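Local coordinates for family 88 glycosyl hydrolase (Bacteroides thetaiotaomicron, PDB 5NOA), which probably acts as a family 88 glycoside hydrolase, a class that removes unsaturated uronic acid residues from the ends of oligosaccharides released from complex polysaccharides, at residues E142-E145 and Y146-S149; T176-P179 and L180-E183; F121-Y124 and A125-N129; L189-A192 and D193-Y197. All coordinates share one frame; numbering follows the deposited sequence.

Contact 1. Residues E142-E145 and Y146-S149; sequences EVME and YQMS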
# COMPACT_ATOMS: atom_id res chain seq x y z
N GLU A 142 -0.24 11.67 19.27
CA GLU A 142 -1.39 12.42 19.79
C GLU A 142 -2.66 11.95 19.09
O GLU A 142 -3.66 11.66 19.72
CB GLU A 142 -1.20 13.92 19.55
CG GLU A 142 -2.39 14.74 20.01
CD GLU A 142 -2.40 16.19 19.53
OE1 GLU A 142 -1.69 16.57 18.56
OE2 GLU A 142 -3.18 16.97 20.15
N VAL A 143 -2.60 11.86 17.77
CA VAL A 143 -3.76 11.50 16.99
C VAL A 143 -4.15 10.07 17.22
O VAL A 143 -5.34 9.78 17.51
CB VAL A 143 -3.49 11.77 15.49
CG1 VAL A 143 -4.56 11.16 14.63
CG2 VAL A 143 -3.37 13.27 15.24
N MET A 144 -3.20 9.14 17.11
CA MET A 144 -3.60 7.74 17.22
C MET A 144 -4.03 7.36 18.63
O MET A 144 -4.96 6.58 18.81
CB MET A 144 -2.49 6.80 16.73
CG MET A 144 -2.05 6.98 15.28
SD MET A 144 -3.38 7.25 14.07
CE MET A 144 -4.30 5.72 14.19
N GLU A 145 -3.37 7.94 19.63
CA GLU A 145 -3.74 7.68 21.02
C GLU A 145 -5.12 8.27 21.36
O GLU A 145 -5.89 7.63 22.07
CB GLU A 145 -2.62 8.05 21.96
CG GLU A 145 -1.41 7.13 21.71
CD GLU A 145 -0.05 7.58 22.22
OE1 GLU A 145 0.02 8.51 23.07
OE2 GLU A 145 0.98 7.00 21.75
N TYR A 146 -5.46 9.45 20.82
CA TYR A 146 -6.82 9.93 20.97
C TYR A 146 -7.80 8.99 20.27
O TYR A 146 -8.81 8.56 20.83
CB TYR A 146 -6.98 11.35 20.40
CG TYR A 146 -8.44 11.76 20.44
CD1 TYR A 146 -9.05 12.10 21.65
CD2 TYR A 146 -9.22 11.76 19.29
CE1 TYR A 146 -10.40 12.41 21.69
CE2 TYR A 146 -10.55 12.10 19.33
CZ TYR A 146 -11.15 12.42 20.52
OH TYR A 146 -12.48 12.75 20.56
N GLN A 147 -7.51 8.62 19.03
CA GLN A 147 -8.39 7.71 18.30
C GLN A 147 -8.64 6.43 19.09
O GLN A 147 -9.78 5.98 19.22
CB GLN A 147 -7.80 7.39 16.94
CG GLN A 147 -8.66 6.54 16.06
CD GLN A 147 -8.11 6.47 14.66
OE1 GLN A 147 -7.65 7.47 14.12
NE2 GLN A 147 -8.22 5.29 14.05
N MET A 148 -7.58 5.84 19.63
CA MET A 148 -7.72 4.58 20.36
C MET A 148 -8.53 4.73 21.66
O MET A 148 -9.09 3.76 22.14
CB MET A 148 -6.36 3.95 20.65
CG MET A 148 -5.64 3.51 19.40
SD MET A 148 -4.12 2.61 19.73
CE MET A 148 -3.08 3.84 20.52
N SER A 149 -8.60 5.94 22.19
CA SER A 149 -9.38 6.22 23.39
C SER A 149 -10.85 6.31 23.13
O SER A 149 -11.66 6.22 24.05
CB SER A 149 -8.91 7.52 24.07
OG SER A 149 -9.39 8.71 23.46

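Contact 2. Residues T176-P179 and L180-E183; sequences TKNP and LYLE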
# COMPACT_ATOMS: atom_id res chain seq x y z
N THR A 176 6.87 2.79 20.87
CA THR A 176 6.31 3.09 22.19
C THR A 176 6.24 1.88 23.11
O THR A 176 6.18 2.02 24.33
CB THR A 176 4.87 3.67 22.08
OG1 THR A 176 3.99 2.67 21.56
CG2 THR A 176 4.83 4.94 21.21
N LYS A 177 6.13 0.68 22.52
CA LYS A 177 5.80 -0.55 23.23
C LYS A 177 4.47 -0.49 24.00
O LYS A 177 4.27 -1.26 24.95
CB LYS A 177 6.98 -1.01 24.12
CG LYS A 177 8.32 -1.16 23.38
CD LYS A 177 8.28 -2.29 22.35
CE LYS A 177 9.59 -2.45 21.57
NZ LYS A 177 10.71 -2.96 22.41
N ASN A 178 3.57 0.38 23.54
CA ASN A 178 2.25 0.49 24.11
C ASN A 178 1.34 -0.59 23.48
O ASN A 178 0.99 -0.47 22.33
CB ASN A 178 1.70 1.89 23.86
CG ASN A 178 0.31 2.09 24.38
OD1 ASN A 178 -0.39 1.15 24.81
ND2 ASN A 178 -0.12 3.36 24.36
N PRO A 179 0.96 -1.61 24.26
CA PRO A 179 0.15 -2.70 23.67
C PRO A 179 -1.21 -2.32 23.09
O PRO A 179 -1.77 -3.07 22.29
CB PRO A 179 -0.01 -3.69 24.84
CG PRO A 179 0.34 -2.93 26.05
CD PRO A 179 1.27 -1.87 25.67
N LEU A 180 -1.74 -1.17 23.47
CA LEU A 180 -3.01 -0.75 22.92
C LEU A 180 -2.96 -0.64 21.40
O LEU A 180 -3.95 -0.92 20.75
CB LEU A 180 -3.48 0.55 23.58
CG LEU A 180 -4.88 0.99 23.22
CD1 LEU A 180 -5.93 -0.01 23.72
CD2 LEU A 180 -5.13 2.37 23.80
N TYR A 181 -1.81 -0.23 20.84
CA TYR A 181 -1.70 -0.17 19.36
C TYR A 181 -2.02 -1.51 18.70
O TYR A 181 -2.65 -1.53 17.65
CB TYR A 181 -0.30 0.29 18.95
CG TYR A 181 -0.05 1.77 19.09
CD1 TYR A 181 -0.58 2.65 18.17
CD2 TYR A 181 0.71 2.30 20.13
CE1 TYR A 181 -0.37 4.01 18.28
CE2 TYR A 181 0.91 3.65 20.24
CZ TYR A 181 0.37 4.50 19.31
OH TYR A 181 0.57 5.85 19.38
N LEU A 182 -1.58 -2.60 19.32
CA LEU A 182 -1.81 -3.91 18.73
C LEU A 182 -3.20 -4.45 18.98
O LEU A 182 -3.76 -5.18 18.16
CB LEU A 182 -0.70 -4.89 19.13
CG LEU A 182 0.72 -4.42 18.81
CD1 LEU A 182 1.73 -5.49 19.23
CD2 LEU A 182 0.88 -4.04 17.35
N GLU A 183 -3.79 -4.06 20.10
CA GLU A 183 -5.17 -4.40 20.36
C GLU A 183 -6.12 -3.69 19.39
O GLU A 183 -7.05 -4.29 18.82
CB GLU A 183 -5.55 -4.05 21.79
CG GLU A 183 -7.00 -4.25 22.15
CD GLU A 183 -7.53 -5.65 21.89
OE1 GLU A 183 -6.80 -6.66 22.16
OE2 GLU A 183 -8.72 -5.70 21.42

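Contact 3. Residues F121-Y124 and A125-N129; sequences FQTY and ADLYN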
# COMPACT_ATOMS: atom_id res chain seq x y z
N PHE A 121 2.15 9.30 8.81
CA PHE A 121 2.79 8.86 10.04
C PHE A 121 3.72 7.69 9.83
O PHE A 121 4.65 7.52 10.62
CB PHE A 121 1.74 8.50 11.11
CG PHE A 121 0.73 9.57 11.48
CD1 PHE A 121 0.97 10.92 11.26
CD2 PHE A 121 -0.46 9.21 12.13
CE1 PHE A 121 0.03 11.88 11.66
CE2 PHE A 121 -1.37 10.14 12.53
CZ PHE A 121 -1.14 11.48 12.29
N GLN A 122 3.47 6.86 8.80
CA GLN A 122 4.40 5.77 8.51
C GLN A 122 5.80 6.30 8.22
O GLN A 122 6.82 5.77 8.69
CB GLN A 122 3.94 4.93 7.33
CG GLN A 122 2.60 4.26 7.55
CD GLN A 122 2.23 3.31 6.42
OE1 GLN A 122 3.11 2.65 5.85
NE2 GLN A 122 0.94 3.19 6.12
N THR A 123 5.85 7.33 7.38
CA THR A 123 7.13 7.95 7.02
C THR A 123 7.72 8.71 8.19
O THR A 123 8.93 8.63 8.43
CB THR A 123 6.96 8.80 5.76
OG1 THR A 123 6.65 7.91 4.66
CG2 THR A 123 8.22 9.53 5.41
N TYR A 124 6.88 9.40 8.96
CA TYR A 124 7.41 10.11 10.11
C TYR A 124 8.06 9.14 11.10
O TYR A 124 9.14 9.43 11.64
CB TYR A 124 6.36 10.94 10.79
CG TYR A 124 5.65 11.95 9.93
CD1 TYR A 124 6.18 12.41 8.72
CD2 TYR A 124 4.42 12.44 10.29
CE1 TYR A 124 5.49 13.30 7.93
CE2 TYR A 124 3.73 13.34 9.52
CZ TYR A 124 4.26 13.80 8.33
OH TYR A 124 3.62 14.68 7.50
N ALA A 125 7.42 7.99 11.31
CA ALA A 125 7.97 6.95 12.19
C ALA A 125 9.27 6.39 11.63
O ALA A 125 10.22 6.15 12.39
CB ALA A 125 6.96 5.86 12.40
N ASP A 126 9.32 6.14 10.32
CA ASP A 126 10.57 5.62 9.71
C ASP A 126 11.71 6.61 9.91
O ASP A 126 12.84 6.24 10.21
CB ASP A 126 10.37 5.38 8.19
CG ASP A 126 9.55 4.16 7.87
OD1 ASP A 126 9.34 3.30 8.75
OD2 ASP A 126 9.12 4.07 6.69
N LEU A 127 11.42 7.88 9.68
CA LEU A 127 12.43 8.92 9.85
C LEU A 127 12.87 9.02 11.32
O LEU A 127 14.05 9.19 11.60
CB LEU A 127 11.92 10.27 9.35
CG LEU A 127 11.69 10.30 7.83
CD1 LEU A 127 10.95 11.56 7.40
CD2 LEU A 127 13.02 10.19 7.10
N TYR A 128 11.91 8.92 12.25
CA TYR A 128 12.23 8.86 13.67
C TYR A 128 13.16 7.70 13.99
O TYR A 128 14.15 7.86 14.71
CB TYR A 128 10.92 8.73 14.49
CG TYR A 128 11.14 8.52 15.96
CD1 TYR A 128 11.36 7.24 16.46
CD2 TYR A 128 11.14 9.57 16.83
CE1 TYR A 128 11.61 7.03 17.79
CE2 TYR A 128 11.37 9.37 18.19
CZ TYR A 128 11.59 8.10 18.67
OH TYR A 128 11.83 7.91 19.99
N ASN A 129 12.88 6.52 13.45
CA ASN A 129 13.70 5.36 13.78
C ASN A 129 15.14 5.57 13.37
O ASN A 129 16.05 5.17 14.07
CB ASN A 129 13.13 4.10 13.17
CG ASN A 129 11.96 3.57 13.95
OD1 ASN A 129 11.86 3.78 15.17
ND2 ASN A 129 11.01 2.97 13.26
O HOH W 1 7.19 4.96 5.05

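Contact 4. Residues L189-A192 and D193-Y197; sequences LAYA and DSIMY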
# COMPACT_ATOMS: atom_id res chain seq x y z
N LEU A 189 -9.21 -3.75 12.24
CA LEU A 189 -9.18 -4.65 11.09
C LEU A 189 -10.35 -5.61 11.14
O LEU A 189 -10.95 -5.91 10.12
CB LEU A 189 -7.88 -5.41 11.06
CG LEU A 189 -7.77 -6.49 9.98
CD1 LEU A 189 -7.93 -5.91 8.60
CD2 LEU A 189 -6.45 -7.20 10.08
N ALA A 190 -10.72 -6.08 12.34
CA ALA A 190 -11.84 -6.98 12.44
C ALA A 190 -13.10 -6.31 11.90
O ALA A 190 -13.93 -6.96 11.21
CB ALA A 190 -12.02 -7.45 13.89
N TYR A 191 -13.29 -5.02 12.18
CA TYR A 191 -14.42 -4.29 11.62
C TYR A 191 -14.38 -4.27 10.11
O TYR A 191 -15.32 -4.64 9.44
CB TYR A 191 -14.43 -2.85 12.11
CG TYR A 191 -15.48 -2.05 11.42
CD1 TYR A 191 -16.79 -2.16 11.82
CD2 TYR A 191 -15.19 -1.24 10.32
CE1 TYR A 191 -17.80 -1.48 11.18
CE2 TYR A 191 -16.18 -0.55 9.68
CZ TYR A 191 -17.48 -0.69 10.11
OH TYR A 191 -18.47 -0.02 9.46
N ALA A 192 -13.24 -3.87 9.55
CA ALA A 192 -13.10 -3.78 8.10
C ALA A 192 -13.38 -5.15 7.44
O ALA A 192 -14.05 -5.23 6.41
CB ALA A 192 -11.71 -3.29 7.73
N ASP A 193 -12.82 -6.18 8.03
CA ASP A 193 -12.96 -7.53 7.48
C ASP A 193 -14.43 -7.95 7.51
O ASP A 193 -14.92 -8.53 6.56
CB ASP A 193 -12.07 -8.47 8.32
CG ASP A 193 -11.75 -9.80 7.63
OD1 ASP A 193 -10.88 -9.82 6.75
OD2 ASP A 193 -12.38 -10.79 7.97
N SER A 194 -15.13 -7.61 8.60
CA SER A 194 -16.51 -8.00 8.76
C SER A 194 -17.39 -7.39 7.67
O SER A 194 -18.36 -8.03 7.28
CB SER A 194 -17.04 -7.67 10.14
OG SER A 194 -17.32 -6.28 10.29
N ILE A 195 -17.03 -6.20 7.18
CA ILE A 195 -17.87 -5.55 6.18
C ILE A 195 -17.40 -5.83 4.73
O ILE A 195 -18.21 -6.02 3.84
CB ILE A 195 -17.91 -4.03 6.40
CG1 ILE A 195 -18.54 -3.65 7.76
CG2 ILE A 195 -18.58 -3.36 5.21
CD1 ILE A 195 -19.96 -4.10 7.94
N MET A 196 -16.11 -5.92 4.51
CA MET A 196 -15.57 -5.91 3.17
C MET A 196 -15.02 -7.25 2.69
O MET A 196 -14.88 -7.42 1.48
CB MET A 196 -14.45 -4.84 3.01
CG MET A 196 -14.99 -3.45 2.88
SD MET A 196 -13.69 -2.22 2.99
CE MET A 196 -13.63 -1.97 4.73
N TYR A 197 -14.68 -8.17 3.59
CA TYR A 197 -14.10 -9.43 3.14
C TYR A 197 -15.19 -10.35 2.68
O TYR A 197 -16.15 -10.59 3.40
CB TYR A 197 -13.27 -10.06 4.24
CG TYR A 197 -12.55 -11.29 3.79
CD1 TYR A 197 -11.55 -11.24 2.85
CD2 TYR A 197 -12.87 -12.52 4.32
CE1 TYR A 197 -10.86 -12.38 2.45
CE2 TYR A 197 -12.23 -13.66 3.93
CZ TYR A 197 -11.22 -13.60 2.99
OH TYR A 197 -10.56 -14.74 2.60

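Contact 1. Residues E142-E145 and Y146-S149
Met148 N donates to Met144 O at 2.8 Å and Gln147 N to Val143 O at 2.9 Å, the second bond nearly straight (170° at the hydrogen). Together with Tyr146 N on Glu142 O they continue the i to i+4 ladder of helix 135-149. The ladder slackens at Ser149, whose N reaches Glu145 O only weakly; Tyr146 O accepts both this N and Ser149 OG, the hydroxyl arriving at 2.7 Å in the carbonyl plane, on a lone pair. Glu142 pairs with Arg139 and Glu145 with Arg141, both of the same helix; Glu145 also bonds Tyr181 OH of helix 180-196, and Gln147 OE1 accepts from Gln118. On the buried flank Met144 and Gln147 run alongside each other. Bends at chi2 (-42°) and chi3 fold the Met144 methyl CE over the flat of the Gln147 amide, 3.8 Å from OE1. Met148 CG lies 3.2 Å from Met144 O, and its chain then crosses that of Glu145, bringing Met148 CE to 3.9 Å from Glu145 CG. Cutting Met148 back to alanine would probably open a gap between Glu145 and Leu180 and Tyr181 of helix 180-196. An apolar side packed on helices 120-130, 160-176 and 180-196, and a polar side carrying ion pairs, are consistent with the (alpha/alpha)6 barrel of family 88.

Contact 2. Residues T176-P179 and L180-E183
Asn178 O accepts from Tyr181 N and Pro179 O from Glu183 N (3.1 Å), so the chain that left helix 160-176 through the positive-phi residue Lys177 winds at once into the first turn of helix 180-196. This is a tight turn joining two helices, built from an ST turn and an asparagine N-terminal cap. Thr176 OG1 accepts from Asn178 N at 3.1 Å, closing the ST turn, and is also bonded to Leu172 O, which ties the corner back to the helix just ended. Asn178 then caps the new helix in an Asx turn: OD1 takes Leu180 N at 3.0 Å, the donor standing well above the amide plane (44° out of it). With CG anti to the backbone N (chi1 178°), the Asn178 amide lies alongside the Leu180 side chain, OD1 3.4 Å from Leu180 CB. An alanine at Asn178 is likely to leave Leu180 N, in the first turn of the helix, without its side-chain acceptor. Pro179 has no N-H to offer, which suits a position at the start of a helix; its O also draws a weak bond from Leu182 N. The Tyr181 ring reaches toward helix 135-149, where its OH bonds Glu145. Thr176 crosses it at about a right angle, OG1 3.5 Å from Tyr181 CE2, while Asn178 CB reaches the same CD2-CE2 edge from the other side of the ring plane, 3.9 Å from CD2. Asn178 O meets the ring at its edge, near the plane, 3.5 Å from Tyr181 CD2.

Contact 3. Residues F121-Y124 and A125-N129
Thr123 and Asp126 are joined by one water, which donates to Thr123 OG1 at 3.0 Å and to Asp126 OD2 at 2.7 Å. The other carboxylate oxygen, Asp126 OD1, is in a salt bridge with Lys171 of helix 160-176. Both carboxylate oxygens thus have donors, while the carboxylate, turned back along the helix (chi1 -75°), lies close to a backbone acceptor: Asp126 CG is 3.3 Å from Gln122 O. That carbonyl is itself taken by Asp126 N at 3.0 Å, its place in the regular helical ladder. Ala125 N on Phe121 O, Leu127 N on Thr123 O and Tyr128 N on Tyr124 O, each 2.9 Å, complete the i to i+4 set, and the Leu127 bond is the straightest of them (166°). Two further polar groups find backbone acceptors elsewhere: Gln122 NE2 gives its hydrogens to the carbonyls of Tyr163 and Met164, and Tyr124 OH is bonded to Lys91 O. The opposite branch of Thr123 is apolar: CG2 runs beside Leu127, 3.9 Å from its CD1, as Leu127 continues toward helix 75-87. Most of this segment is buried among neighbouring helices, and several of its buried polar groups have identified partners. Lysine and water together probably offset the cost of burying a carboxylate against a carbonyl.

Contact 4. Residues L189-A192 and D193-Y197
Leu189 O receives Asp193 N at 2.8 Å, and Asp193 CB packs against the same oxygen while the carboxylate departs to Arg256. One residue on, Ala190 O takes Ser194 N at 2.9 Å. Tyr191 O has two donors: Ile195 N at 3.2 Å and, closer, Ser194 OG at 2.7 Å. The serine hydroxyl folds back onto the helix by lying between its own N and carbonyl carbon (chi1 76°). The Tyr191 ring, swung out with CG anti to its N, presents one face to Ile195, whose CG1 makes a CH-pi contact 4.3 Å from the ring centroid and 25° off the normal. Ala192 O accepts from Met196 N at 2.9 Å and weakly from Ile195 N, consistent with a tightening of the last turn. On the buried side, the bend at the end of the Met196 chain lays its CE 3.8 Å from Ala192 CB. Tyr197 N still bonds Asp193 O as the chain leaves the helix for strand 197-198. The hydroxyl on Tyr191 O and the weak second donor on Ala192 O thus give the last turn bonds beyond the i to i+4 ladder, with hydrocarbon on two flanks and the Asp193 charge paired on another helix.

Overall arrangement
All four contacts are local: three lie along single helices and contact 2 spans the turn between two. Contact 3 is buried, its polar groups answered by water, lysine and backbone carbonyls; contacts 1, 2 and 4 are partly buried, with apolar flanks inward and exposed residues on the other side. Contacts 2 and 4 share helix 180-196, capped by Asn178 where it starts and ended with an extra serine hydroxyl bond on Tyr191 O, their centres about 21 Å apart. Contact 1 touches contact 2 through Met148 CE and Tyr181 CE1 (3.5 Å), and contact 3 through Met144 SD and Phe121 CE2 (3.8 Å), so helix 135-149 bridges them. Contact 4 touches none of the others.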